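Local coordinates for elongation factor G (Thermus thermophilus, PDB 2DY1), which binds GTP with a magnesium ion and probably acts as a GTPase elongation factor in protein synthesis, at residues A97-L102 against E277-G282; H74-L79 against L267-L272; E123-P128 against P374-P379. All coordinates share one frame; numbering follows the deposited sequence.

Interaction 1. Residues A97-L102 against E277-G282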
loop_
_atom_site.group_PDB
_atom_site.type_symbol
_atom_site.label_atom_id
_atom_site.label_comp_id
_atom_site.label_asym_id
_atom_site.label_seq_id
_atom_site.Cartn_x
_atom_site.Cartn_y
_atom_site.Cartn_z
ATOM N N ALA A 97 13.381 -4.443 0.154
ATOM C CA ALA A 97 14.589 -4.528 0.944
ATOM C C ALA A 97 15.243 -5.882 1.041
ATOM O O ALA A 97 16.384 -5.969 1.444
ATOM C CB ALA A 97 14.292 -4.032 2.373
ATOM N N ALA A 98 14.523 -6.941 0.682
ATOM C CA ALA A 98 15.056 -8.296 0.845
ATOM C C ALA A 98 15.461 -8.941 -0.462
ATOM O O ALA A 98 15.099 -8.448 -1.517
ATOM C CB ALA A 98 14.002 -9.167 1.528
ATOM N N ASP A 99 16.188 -10.053 -0.358
ATOM C CA ASP A 99 16.609 -10.787 -1.540
ATOM C C ASP A 99 15.774 -12.057 -1.736
ATOM O O ASP A 99 15.981 -12.799 -2.710
ATOM C CB ASP A 99 18.100 -11.153 -1.451
ATOM C CG ASP A 99 18.995 -9.930 -1.359
ATOM O OD1 ASP A 99 18.593 -8.858 -1.852
ATOM O OD2 ASP A 99 20.112 -10.054 -0.794
ATOM N N ALA A 100 14.830 -12.310 -0.826
ATOM C CA ALA A 100 13.956 -13.489 -0.924
ATOM C C ALA A 100 12.771 -13.261 -0.005
ATOM O O ALA A 100 12.858 -12.463 0.936
ATOM C CB ALA A 100 14.692 -14.752 -0.498
ATOM N N ALA A 101 11.672 -13.961 -0.288
ATOM C CA ALA A 101 10.477 -13.848 0.534
ATOM C C ALA A 101 10.182 -15.183 1.215
ATOM O O ALA A 101 10.219 -16.226 0.574
ATOM C CB ALA A 101 9.297 -13.461 -0.330
ATOM N N LEU A 102 9.936 -15.143 2.521
ATOM C CA LEU A 102 9.542 -16.329 3.289
ATOM C C LEU A 102 8.057 -16.063 3.489
ATOM O O LEU A 102 7.680 -15.091 4.144
ATOM C CB LEU A 102 10.266 -16.376 4.639
ATOM C CG LEU A 102 9.780 -17.450 5.630
ATOM C CD1 LEU A 102 9.912 -18.873 5.000
ATOM C CD2 LEU A 102 10.623 -17.383 6.925
ATOM N N GLU A 277 25.122 -13.270 -4.546
ATOM C CA GLU A 277 24.499 -14.024 -5.620
ATOM C C GLU A 277 23.464 -13.198 -6.390
ATOM O O GLU A 277 23.156 -13.489 -7.545
ATOM C CB GLU A 277 23.853 -15.301 -5.060
ATOM C CG GLU A 277 24.882 -16.333 -4.637
ATOM C CD GLU A 277 24.292 -17.554 -3.959
ATOM O OE1 GLU A 277 24.715 -18.677 -4.297
ATOM O OE2 GLU A 277 23.432 -17.400 -3.074
ATOM N N ARG A 278 22.923 -12.157 -5.767
ATOM C CA ARG A 278 21.942 -11.339 -6.447
ATOM C C ARG A 278 22.533 -10.118 -7.158
ATOM O O ARG A 278 22.227 -9.860 -8.327
ATOM C CB ARG A 278 20.868 -10.855 -5.453
ATOM C CG ARG A 278 19.783 -10.053 -6.128
ATOM C CD ARG A 278 18.756 -9.536 -5.129
ATOM N NE ARG A 278 17.673 -8.805 -5.787
ATOM C CZ ARG A 278 16.756 -8.103 -5.124
ATOM N NH1 ARG A 278 16.823 -8.044 -3.799
ATOM N NH2 ARG A 278 15.767 -7.499 -5.771
ATOM N N PHE A 279 23.401 -9.402 -6.454
ATOM C CA PHE A 279 24.006 -8.148 -6.927
ATOM C C PHE A 279 25.467 -8.215 -7.326
ATOM O O PHE A 279 25.985 -7.239 -7.877
ATOM C CB PHE A 279 23.921 -7.079 -5.830
ATOM C CG PHE A 279 22.525 -6.643 -5.509
ATOM C CD1 PHE A 279 21.878 -5.704 -6.295
ATOM C CD2 PHE A 279 21.838 -7.221 -4.447
ATOM C CE1 PHE A 279 20.544 -5.347 -6.023
ATOM C CE2 PHE A 279 20.524 -6.875 -4.185
ATOM C CZ PHE A 279 19.879 -5.951 -4.960
ATOM N N GLY A 280 26.123 -9.330 -7.025
ATOM C CA GLY A 280 27.544 -9.440 -7.305
ATOM C C GLY A 280 28.294 -8.580 -6.293
ATOM O O GLY A 280 27.688 -8.025 -5.364
ATOM N N ASP A 281 29.607 -8.468 -6.449
ATOM C CA ASP A 281 30.402 -7.653 -5.535
ATOM C C ASP A 281 30.626 -6.313 -6.208
ATOM O O ASP A 281 30.540 -6.199 -7.430
ATOM C CB ASP A 281 31.754 -8.317 -5.228
ATOM C CG ASP A 281 31.613 -9.580 -4.393
ATOM O OD1 ASP A 281 31.028 -9.509 -3.289
ATOM O OD2 ASP A 281 32.094 -10.646 -4.840
ATOM N N GLY A 282 30.890 -5.288 -5.411
ATOM C CA GLY A 282 31.096 -3.981 -5.996
ATOM C C GLY A 282 30.961 -2.865 -4.988
ATOM O O GLY A 282 30.903 -3.114 -3.777
HETATM O O HOH W 1 14.050 -6.589 -3.574
#
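R278 and D99 form the salt bridge that ties the end of helix 275-279 to the turn leading into strand 100-106. NH1 of R278 lies 2.8 Å from OD1 of D99, an N-H...O angle of 153°. The carboxylate oxygen sits in the guanidinium plane and is met on its anti side, although the two groups are turned 84° against each other. The chain gets there stretched out, with CG anti to the backbone N (chi1 -177°) and extended on to NE.

Two further polar links reach the backbone. The same NH1 makes a weak, bent bond to A98 O at 2.9 Å, and a water accepts from R278 NH2 and probably donates to that carbonyl.

The F279 ring adds to the site: its CZ lies 3.5 Å above one face of the neighbouring R278 guanidinium, offset toward the rim, and its CE2 edge meets D99 OD1 in the ring plane. With an alanine at R278, D99 would probably lose one of its two arginine partners and the F279 ring one of its neighbours.

Since R304 pairs with D99 OD2, the buried carboxylate sits between two arginines, which would be expected to favour its charged form.

Interaction 2. Residues H74-L79 against L267-L272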
loop_
_atom_site.group_PDB
_atom_site.type_symbol
_atom_site.label_atom_id
_atom_site.label_comp_id
_atom_site.label_asym_id
_atom_site.label_seq_id
_atom_site.Cartn_x
_atom_site.Cartn_y
_atom_site.Cartn_z
ATOM N N HIS A 74 26.579 -17.125 11.081
ATOM C CA HIS A 74 25.836 -16.671 9.901
ATOM C C HIS A 74 24.797 -15.648 10.360
ATOM O O HIS A 74 24.382 -15.658 11.513
ATOM C CB HIS A 74 25.110 -17.847 9.253
ATOM C CG HIS A 74 25.992 -19.025 8.991
ATOM N ND1 HIS A 74 27.075 -18.967 8.141
ATOM C CD2 HIS A 74 25.971 -20.283 9.490
ATOM C CE1 HIS A 74 27.686 -20.139 8.130
ATOM N NE2 HIS A 74 27.036 -20.955 8.941
ATOM N N ARG A 75 24.385 -14.769 9.455
ATOM C CA ARG A 75 23.410 -13.747 9.793
ATOM C C ARG A 75 22.232 -13.756 8.842
ATOM O O ARG A 75 22.391 -13.864 7.621
ATOM C CB ARG A 75 24.068 -12.363 9.745
ATOM C CG ARG A 75 25.079 -12.126 10.866
ATOM C CD ARG A 75 25.757 -10.779 10.675
ATOM N NE ARG A 75 26.524 -10.343 11.841
ATOM C CZ ARG A 75 27.649 -10.911 12.269
ATOM N NH1 ARG A 75 28.160 -11.956 11.628
ATOM N NH2 ARG A 75 28.262 -10.430 13.342
ATOM N N VAL A 76 21.034 -13.696 9.405
ATOM C CA VAL A 76 19.854 -13.601 8.573
ATOM C C VAL A 76 19.129 -12.365 9.049
ATOM O O VAL A 76 18.709 -12.308 10.204
ATOM C CB VAL A 76 18.935 -14.833 8.707
ATOM C CG1 VAL A 76 17.639 -14.598 7.943
ATOM C CG2 VAL A 76 19.673 -16.063 8.171
ATOM N N PHE A 77 19.034 -11.355 8.180
ATOM C CA PHE A 77 18.297 -10.149 8.561
ATOM C C PHE A 77 16.883 -10.426 8.110
ATOM O O PHE A 77 16.583 -10.368 6.922
ATOM C CB PHE A 77 18.900 -8.915 7.891
ATOM C CG PHE A 77 20.233 -8.529 8.475
ATOM C CD1 PHE A 77 21.393 -9.165 8.048
ATOM C CD2 PHE A 77 20.320 -7.610 9.522
ATOM C CE1 PHE A 77 22.628 -8.912 8.658
ATOM C CE2 PHE A 77 21.551 -7.349 10.140
ATOM C CZ PHE A 77 22.704 -8.002 9.712
ATOM N N LEU A 78 16.014 -10.711 9.084
ATOM C CA LEU A 78 14.623 -11.076 8.812
ATOM C C LEU A 78 13.726 -9.870 9.019
ATOM O O LEU A 78 13.768 -9.239 10.068
ATOM C CB LEU A 78 14.198 -12.214 9.759
ATOM C CG LEU A 78 12.817 -12.847 9.538
ATOM C CD1 LEU A 78 12.790 -13.586 8.188
ATOM C CD2 LEU A 78 12.518 -13.826 10.688
ATOM N N LEU A 79 12.927 -9.551 8.009
ATOM C CA LEU A 79 12.019 -8.402 8.109
ATOM C C LEU A 79 10.615 -8.963 8.342
ATOM O O LEU A 79 10.024 -9.553 7.443
ATOM C CB LEU A 79 12.071 -7.584 6.821
ATOM C CG LEU A 79 13.511 -7.272 6.372
ATOM C CD1 LEU A 79 13.491 -6.417 5.107
ATOM C CD2 LEU A 79 14.253 -6.532 7.485
ATOM N N LEU A 267 17.459 -23.971 6.913
ATOM C CA LEU A 267 16.943 -24.076 5.550
ATOM C C LEU A 267 17.012 -22.728 4.825
ATOM O O LEU A 267 17.260 -22.685 3.625
ATOM C CB LEU A 267 15.510 -24.628 5.563
ATOM C CG LEU A 267 14.800 -24.786 4.221
ATOM C CD1 LEU A 267 15.557 -25.777 3.339
ATOM C CD2 LEU A 267 13.376 -25.278 4.464
ATOM N N ILE A 268 16.781 -21.624 5.541
ATOM C CA ILE A 268 16.885 -20.304 4.926
ATOM C C ILE A 268 18.307 -20.124 4.390
ATOM O O ILE A 268 18.503 -19.678 3.246
ATOM C CB ILE A 268 16.554 -19.209 5.962
ATOM C CG1 ILE A 268 15.036 -19.142 6.140
ATOM C CG2 ILE A 268 17.116 -17.857 5.521
ATOM C CD1 ILE A 268 14.571 -18.354 7.391
ATOM N N LEU A 269 19.298 -20.474 5.206
ATOM C CA LEU A 269 20.693 -20.345 4.792
ATOM C C LEU A 269 20.999 -21.262 3.613
ATOM O O LEU A 269 21.654 -20.865 2.647
ATOM C CB LEU A 269 21.625 -20.661 5.974
ATOM C CG LEU A 269 21.551 -19.582 7.055
ATOM C CD1 LEU A 269 22.043 -20.158 8.377
ATOM C CD2 LEU A 269 22.382 -18.343 6.634
ATOM N N GLU A 270 20.492 -22.482 3.665
ATOM C CA GLU A 270 20.761 -23.429 2.593
ATOM C C GLU A 270 20.073 -23.141 1.263
ATOM O O GLU A 270 20.656 -23.326 0.190
ATOM C CB GLU A 270 20.366 -24.832 3.062
ATOM C CG GLU A 270 20.382 -25.882 1.966
ATOM C CD GLU A 270 19.858 -27.222 2.452
ATOM O OE1 GLU A 270 19.139 -27.244 3.480
ATOM O OE2 GLU A 270 20.148 -28.248 1.800
ATOM N N ALA A 271 18.831 -22.675 1.325
ATOM C CA ALA A 271 18.043 -22.438 0.126
ATOM C C ALA A 271 17.982 -21.057 -0.503
ATOM O O ALA A 271 17.850 -20.942 -1.716
ATOM C CB ALA A 271 16.609 -22.925 0.379
ATOM N N LEU A 272 18.054 -20.009 0.308
ATOM C CA LEU A 272 17.899 -18.667 -0.212
ATOM C C LEU A 272 19.222 -18.041 -0.588
ATOM O O LEU A 272 20.255 -18.382 -0.028
ATOM C CB LEU A 272 17.117 -17.826 0.804
ATOM C CG LEU A 272 15.768 -18.489 1.142
ATOM C CD1 LEU A 272 15.025 -17.580 2.137
ATOM C CD2 LEU A 272 14.909 -18.708 -0.104
#
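Helix packing on one face of the P-loop GTPase sheet is what joins these segments: helix 261-271 runs almost at right angles to strand 74-80, their local axes 98° apart and 9.8 Å at closest approach. L269 and I268 reach across from the helix to H74 and V76, alternate residues whose side chains leave the strand on the same side.

L269 does most of the touching, its two methyls dividing the work. CD2 fits between the strand residues, 3.8 Å from H74 CB and 3.9 Å from V76 CG2. CD1 lies alongside H74, 3.9 Å from CB and 4.1 Å from CD2 of the imidazole, which it approaches obliquely. The imidazole ND1 takes part in a weak hydrogen bond with the backbone N of M8.

V76 presents both of its branches to the helix. With CG1 anti to the backbone N (chi1 173°), the two methyls straddle I268 CG2, which is 4.1 Å from V76 CG1 and equally far from V76 CG2; CG2 also meets L269. Every one of these approaches is at ordinary van der Waals distance, so the contact depends on shape and on burial of hydrocarbon.

Further along, I268 and A271 rest on M130 of strand 129-134, so the helix reaches over several strands. L269 O is tied to R10 at the neighbouring strand 9-16. A helix laid against the hydrophobic face of a largely parallel sheet is typical of the three-layer alpha/beta fold of P-loop GTPases.

Interaction 3. Residues E123-P128 against P374-P379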
loop_
_atom_site.group_PDB
_atom_site.type_symbol
_atom_site.label_atom_id
_atom_site.label_comp_id
_atom_site.label_asym_id
_atom_site.label_seq_id
_atom_site.Cartn_x
_atom_site.Cartn_y
_atom_site.Cartn_z
ATOM N N GLU A 123 7.116 -11.887 -6.762
ATOM C CA GLU A 123 7.338 -12.349 -8.133
ATOM C C GLU A 123 7.768 -11.194 -9.039
ATOM O O GLU A 123 8.746 -11.325 -9.795
ATOM C CB GLU A 123 6.058 -13.015 -8.655
ATOM C CG GLU A 123 6.279 -14.035 -9.765
ATOM C CD GLU A 123 5.127 -15.026 -9.873
ATOM O OE1 GLU A 123 3.980 -14.585 -10.113
ATOM O OE2 GLU A 123 5.367 -16.244 -9.708
ATOM N N ARG A 124 7.073 -10.060 -8.949
ATOM C CA ARG A 124 7.398 -8.900 -9.780
ATOM C C ARG A 124 8.781 -8.348 -9.471
ATOM O O ARG A 124 9.433 -7.787 -10.342
ATOM C CB ARG A 124 6.340 -7.797 -9.634
ATOM C CG ARG A 124 4.959 -8.189 -10.167
ATOM C CD ARG A 124 4.113 -6.965 -10.514
ATOM N NE ARG A 124 3.873 -6.098 -9.362
ATOM C CZ ARG A 124 2.675 -5.860 -8.835
ATOM N NH1 ARG A 124 1.595 -6.425 -9.356
ATOM N NH2 ARG A 124 2.554 -5.052 -7.788
ATOM N N LEU A 125 9.228 -8.503 -8.228
ATOM C CA LEU A 125 10.564 -8.051 -7.833
ATOM C C LEU A 125 11.624 -9.070 -8.230
ATOM O O LEU A 125 12.816 -8.812 -8.085
ATOM C CB LEU A 125 10.633 -7.821 -6.317
ATOM C CG LEU A 125 9.974 -6.522 -5.852
ATOM C CD1 LEU A 125 9.764 -6.586 -4.354
ATOM C CD2 LEU A 125 10.849 -5.311 -6.196
ATOM N N GLY A 126 11.182 -10.231 -8.713
ATOM C CA GLY A 126 12.110 -11.272 -9.127
ATOM C C GLY A 126 12.713 -12.028 -7.964
ATOM O O GLY A 126 13.811 -12.584 -8.063
ATOM N N LEU A 127 11.981 -12.068 -6.854
ATOM C CA LEU A 127 12.471 -12.730 -5.665
ATOM C C LEU A 127 12.162 -14.199 -5.483
ATOM O O LEU A 127 11.056 -14.631 -5.756
ATOM C CB LEU A 127 11.902 -12.046 -4.409
ATOM C CG LEU A 127 12.181 -10.554 -4.205
ATOM C CD1 LEU A 127 11.631 -10.152 -2.807
ATOM C CD2 LEU A 127 13.668 -10.264 -4.306
ATOM N N PRO A 128 13.145 -14.973 -5.002
ATOM C CA PRO A 128 12.951 -16.398 -4.733
ATOM C C PRO A 128 11.913 -16.425 -3.600
ATOM O O PRO A 128 11.810 -15.467 -2.812
ATOM C CB PRO A 128 14.303 -16.845 -4.204
ATOM C CG PRO A 128 15.262 -15.970 -5.013
ATOM C CD PRO A 128 14.582 -14.621 -4.945
ATOM N N PRO A 374 16.141 -2.226 -6.658
ATOM C CA PRO A 374 14.810 -2.837 -6.513
ATOM C C PRO A 374 13.760 -1.758 -6.261
ATOM O O PRO A 374 14.005 -0.794 -5.534
ATOM C CB PRO A 374 14.974 -3.756 -5.297
ATOM C CG PRO A 374 16.460 -4.096 -5.314
ATOM C CD PRO A 374 17.104 -2.789 -5.694
ATOM N N PHE A 375 12.582 -1.909 -6.852
ATOM C CA PHE A 375 11.554 -0.912 -6.660
ATOM C C PHE A 375 10.183 -1.546 -6.753
ATOM O O PHE A 375 9.878 -2.252 -7.715
ATOM C CB PHE A 375 11.654 0.184 -7.734
ATOM C CG PHE A 375 10.734 1.348 -7.493
ATOM C CD1 PHE A 375 11.138 2.392 -6.682
ATOM C CD2 PHE A 375 9.441 1.355 -8.009
ATOM C CE1 PHE A 375 10.263 3.437 -6.375
ATOM C CE2 PHE A 375 8.557 2.403 -7.701
ATOM C CZ PHE A 375 8.970 3.431 -6.889
ATOM N N ALA A 376 9.363 -1.295 -5.735
ATOM C CA ALA A 376 7.998 -1.783 -5.724
ATOM C C ALA A 376 7.122 -0.551 -5.561
ATOM O O ALA A 376 7.170 0.138 -4.529
ATOM C CB ALA A 376 7.774 -2.760 -4.566
ATOM N N ARG A 377 6.343 -0.267 -6.600
ATOM C CA ARG A 377 5.446 0.874 -6.635
ATOM C C ARG A 377 4.340 0.702 -5.595
ATOM O O ARG A 377 3.870 -0.407 -5.388
ATOM C CB ARG A 377 4.812 0.956 -8.027
ATOM C CG ARG A 377 3.984 2.195 -8.314
ATOM C CD ARG A 377 3.231 2.015 -9.631
ATOM N NE ARG A 377 2.229 0.970 -9.492
ATOM C CZ ARG A 377 0.987 1.193 -9.075
ATOM N NH1 ARG A 377 0.592 2.430 -8.774
ATOM N NH2 ARG A 377 0.153 0.179 -8.925
ATOM N N LEU A 378 3.950 1.787 -4.931
ATOM C CA LEU A 378 2.829 1.722 -3.998
ATOM C C LEU A 378 1.574 2.210 -4.733
ATOM O O LEU A 378 1.602 3.242 -5.409
ATOM C CB LEU A 378 3.053 2.621 -2.782
ATOM C CG LEU A 378 4.240 2.324 -1.866
ATOM C CD1 LEU A 378 4.103 3.181 -0.628
ATOM C CD2 LEU A 378 4.269 0.859 -1.470
ATOM N N PRO A 379 0.468 1.450 -4.647
ATOM C CA PRO A 379 -0.778 1.854 -5.303
ATOM C C PRO A 379 -1.248 3.109 -4.569
ATOM O O PRO A 379 -1.003 3.241 -3.381
ATOM C CB PRO A 379 -1.718 0.677 -5.034
ATOM C CG PRO A 379 -0.789 -0.482 -4.723
ATOM C CD PRO A 379 0.315 0.171 -3.941
#
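L125 carries this contact, pressing one methyl against the backbone of P374-A376 just where helix 113-124 runs out. Walking in from E123, the last turn is still helical. The carboxylate of E123 turns back to a salt bridge with R129 at the start of the next strand, while E123 O receives the backbone N of G126 at 2.9 Å.

R124 sets out with its CB toward 374-379 but makes no contact; its NH2 comes only to within 5.9 Å of R377 NH2, a pair of like charges.

At L125, with CG anti to the carbonyl carbon (chi1 -77°) and chi2 165°, CD2 is brought to the 374-376 backbone. L125 CD2 lies 3.6 Å from F375 O, 4.3 Å from A376 CB and 4.5 Å from P374 CB. It therefore meets a run of backbone flanked by two small apolar groups, while F375 offers its carbonyl, its CB pointing away from L125's segment. L125 also rests on L95 of helix 88-97, whose E96 accepts the backbone N of A376.

G126 then turns with positive phi (77°), a backbone shape glycine adopts with ease. L127 and P128 carry the chain onward, L127 packing on R278 and P128 pairing by its backbone with A101. The helix end at G126 is a Schellman motif, here closing a helix of the GTPase domain beside the irregular loop between strands 361-363 and 383-389.

In the fold
Interactions 1 and 2 serve the same sheet of the GTPase domain, reached by the consecutive helices 275-279 and 261-271, and they touch where A100 meets L272 and L102 meets I268. Interaction 2 is the buried one, made of apolar contacts, with the H74 side chain at one end. Interaction 1, partly buried, relies on a salt bridge and one backbone carbonyl where strand 100-106 begins. Interaction 3 is also partly buried but has an exposed side; there one leucine methyl meets a loop that lacks regular structure. It adjoins interaction 1 through R278 against P374 and the probable hydrogen bond from A101 N to P128 O, whereas interactions 2 and 3 do not touch, their centres 20 Å apart.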